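Local coordinates for TonB-dependent siderophore receptor (PDB 5NEC), which probably takes up ferric siderophores across the outer membrane of Pseudomonas aeruginosa, drawing on energy passed on by TonB, at residues D109-T114 / V343-L348. Residues are numbered along the deposited sequence; the frame is centred on the assembly and turned at random.
Sequences DGVRDT and VNQTDL. With C8E ((hydroxyethyloxy)tri(ethyloxy)octane), chain C.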
loop_
_atom_site.group_PDB
_atom_site.type_symbol
_atom_site.label_atom_id
_atom_site.label_comp_id
_atom_site.label_asym_id
_atom_site.label_seq_id
_atom_site.Cartn_x
_atom_site.Cartn_y
_atom_site.Cartn_z
ATOM N N ASP A 109 7.585 9.527 3.630
ATOM C CA ASP A 109 8.689 10.469 3.428
ATOM C C ASP A 109 10.051 9.852 3.742
ATOM O O ASP A 109 10.794 10.349 4.571
ATOM C CB ASP A 109 8.473 11.734 4.256
ATOM C CG ASP A 109 7.173 12.427 3.919
ATOM O OD1 ASP A 109 7.038 12.914 2.777
ATOM O OD2 ASP A 109 6.270 12.480 4.790
ATOM N N GLY A 110 10.335 8.729 3.099
ATOM C CA GLY A 110 11.620 8.051 3.207
ATOM C C GLY A 110 12.007 7.484 4.565
ATOM O O GLY A 110 13.174 7.183 4.782
ATOM N N VAL A 111 11.051 7.330 5.479
ATOM C CA VAL A 111 11.332 6.752 6.799
ATOM C C VAL A 111 10.330 5.643 7.061
ATOM O O VAL A 111 9.181 5.758 6.639
ATOM C CB VAL A 111 11.243 7.832 7.902
ATOM C CG1 VAL A 111 11.508 7.232 9.292
ATOM C CG2 VAL A 111 12.189 8.984 7.585
ATOM N N ARG A 112 10.756 4.576 7.737
ATOM C CA ARG A 112 9.887 3.382 7.948
ATOM C C ARG A 112 8.708 3.733 8.843
ATOM O O ARG A 112 8.752 4.745 9.546
ATOM C CB ARG A 112 10.665 2.191 8.512
ATOM C CG ARG A 112 10.168 0.818 7.989
ATOM C CD ARG A 112 10.933 -0.379 8.580
ATOM N NE ARG A 112 12.108 -0.817 7.797
ATOM C CZ ARG A 112 13.302 -1.164 8.295
ATOM N NH1 ARG A 112 13.558 -1.130 9.609
ATOM N NH2 ARG A 112 14.271 -1.536 7.458
ATOM N N ASP A 113 7.645 2.924 8.800
ATOM C CA ASP A 113 6.424 3.222 9.567
ATOM C C ASP A 113 5.974 2.121 10.552
ATOM O O ASP A 113 6.170 0.916 10.323
ATOM C CB ASP A 113 5.296 3.575 8.591
ATOM C CG ASP A 113 4.235 4.508 9.208
ATOM O OD1 ASP A 113 3.767 4.219 10.335
ATOM O OD2 ASP A 113 3.863 5.534 8.575
ATOM N N THR A 114 5.359 2.592 11.638
ATOM C CA THR A 114 4.829 1.775 12.739
ATOM C C THR A 114 3.638 0.911 12.328
ATOM O O THR A 114 3.770 -0.286 12.067
ATOM C CB THR A 114 4.465 2.692 13.962
ATOM O OG1 THR A 114 4.231 1.907 15.142
ATOM C CG2 THR A 114 3.238 3.606 13.702
ATOM N N VAL A 343 12.713 6.736 15.435
ATOM C CA VAL A 343 13.753 6.732 14.386
ATOM C C VAL A 343 14.504 8.065 14.341
ATOM O O VAL A 343 13.898 9.130 14.467
ATOM C CB VAL A 343 13.156 6.441 12.979
ATOM C CG1 VAL A 343 14.252 6.204 11.943
ATOM C CG2 VAL A 343 12.250 5.232 13.046
ATOM N N ASN A 344 15.821 8.006 14.177
ATOM C CA ASN A 344 16.592 9.189 13.830
ATOM C C ASN A 344 17.432 8.916 12.589
ATOM O O ASN A 344 18.164 7.936 12.542
ATOM C CB ASN A 344 17.493 9.673 14.964
ATOM C CG ASN A 344 18.009 11.085 14.709
ATOM O OD1 ASN A 344 17.298 12.057 14.919
ATOM N ND2 ASN A 344 19.222 11.198 14.201
ATOM N N GLN A 345 17.336 9.812 11.614
ATOM C CA GLN A 345 17.985 9.654 10.327
ATOM C C GLN A 345 18.748 10.937 9.997
ATOM O O GLN A 345 18.150 11.990 9.906
ATOM C CB GLN A 345 16.909 9.362 9.288
ATOM C CG GLN A 345 17.376 8.556 8.099
ATOM C CD GLN A 345 16.194 7.982 7.297
ATOM O OE1 GLN A 345 15.207 7.489 7.859
ATOM N NE2 GLN A 345 16.312 8.016 5.972
ATOM N N THR A 346 20.066 10.850 9.878
ATOM C CA THR A 346 20.905 11.982 9.531
ATOM C C THR A 346 21.438 11.763 8.117
ATOM O O THR A 346 22.084 10.753 7.866
ATOM C CB THR A 346 22.099 12.103 10.497
ATOM O OG1 THR A 346 21.630 12.241 11.841
ATOM C CG2 THR A 346 22.931 13.312 10.152
ATOM N N ASP A 347 21.186 12.707 7.208
ATOM C CA ASP A 347 21.621 12.597 5.805
ATOM C C ASP A 347 22.508 13.764 5.363
ATOM O O ASP A 347 22.304 14.906 5.774
ATOM C CB ASP A 347 20.413 12.531 4.871
ATOM C CG ASP A 347 19.527 11.335 5.144
ATOM O OD1 ASP A 347 20.056 10.212 5.247
ATOM O OD2 ASP A 347 18.297 11.506 5.247
ATOM N N LEU A 348 23.497 13.449 4.532
ATOM C CA LEU A 348 24.322 14.432 3.843
ATOM C C LEU A 348 24.140 14.192 2.342
ATOM O O LEU A 348 24.370 13.094 1.856
ATOM C CB LEU A 348 25.792 14.266 4.235
ATOM C CG LEU A 348 26.783 15.270 3.624
ATOM C CD1 LEU A 348 26.553 16.651 4.244
ATOM C CD2 LEU A 348 28.229 14.823 3.802
HETATM C C1 C8E C . 16.679 5.598 19.265
HETATM C C2 C8E C . 16.146 6.677 18.341
HETATM C C3 C8E C . 15.447 7.814 19.099
HETATM C C4 C8E C . 14.670 8.755 18.161
HETATM C C5 C8E C . 14.184 10.050 18.837
HETATM C C6 C8E C . 12.744 10.439 18.455
HETATM C C7 C8E C . 12.392 11.860 18.907
HETATM C C8 C8E C . 10.920 12.209 18.766
#
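Val111 and Val343 bring their backbones closest, with CA atoms 8.0 Å apart, too far for the two strands to pair as neighbours in a sheet. The segment 343-348 is regular strand within the long barrel strand 327-354, and its main chain is hydrogen-bonded to barrel neighbours, Val343 with Arg303 and Asn344 with Phe367. The segment 109-114 holds the short, weakly bonded strand 111-112, an outermost strand of the plug sheet. Gly110, at positive phi (65°), belongs to the turn leading into it, and its N is hydrogen-bonded to Asn148 OD1. Side chains, together with the carbonyl of Gly110, therefore make the contact.

Val111 and Val343 point at each other and meet tip to tip, Val111 CG1 lying 4.0 Å from Val343 CG1. In Val111, CG1 stands anti to the backbone N (chi1 179°), which turns this methyl to Val343 while CG2 faces Gln345. The Gln345 side chain runs extended past Val111 in the opposing direction, and its terminal amide lies beside the Val111 CG2 methyl and the carbonyl of Gly110. On the side of Val343 away from the plug, presumably the membrane-facing one, the detergent atom C8E C4 approaches Val343 O at 3.8 Å.

All four touching residues are buried, yet the two segments together bury just 157 Å². The evidence describes a small join of mixed character between plug and inner barrel wall, as in the plugged barrels of TonB-dependent receptors. So small an area, with a single methyl-to-methyl contact between the valines, suggests that the plug touches the wall only lightly here, while the glutamine amide probably makes the surroundings of the buried Gly110 carbonyl more polar than the valines alone would.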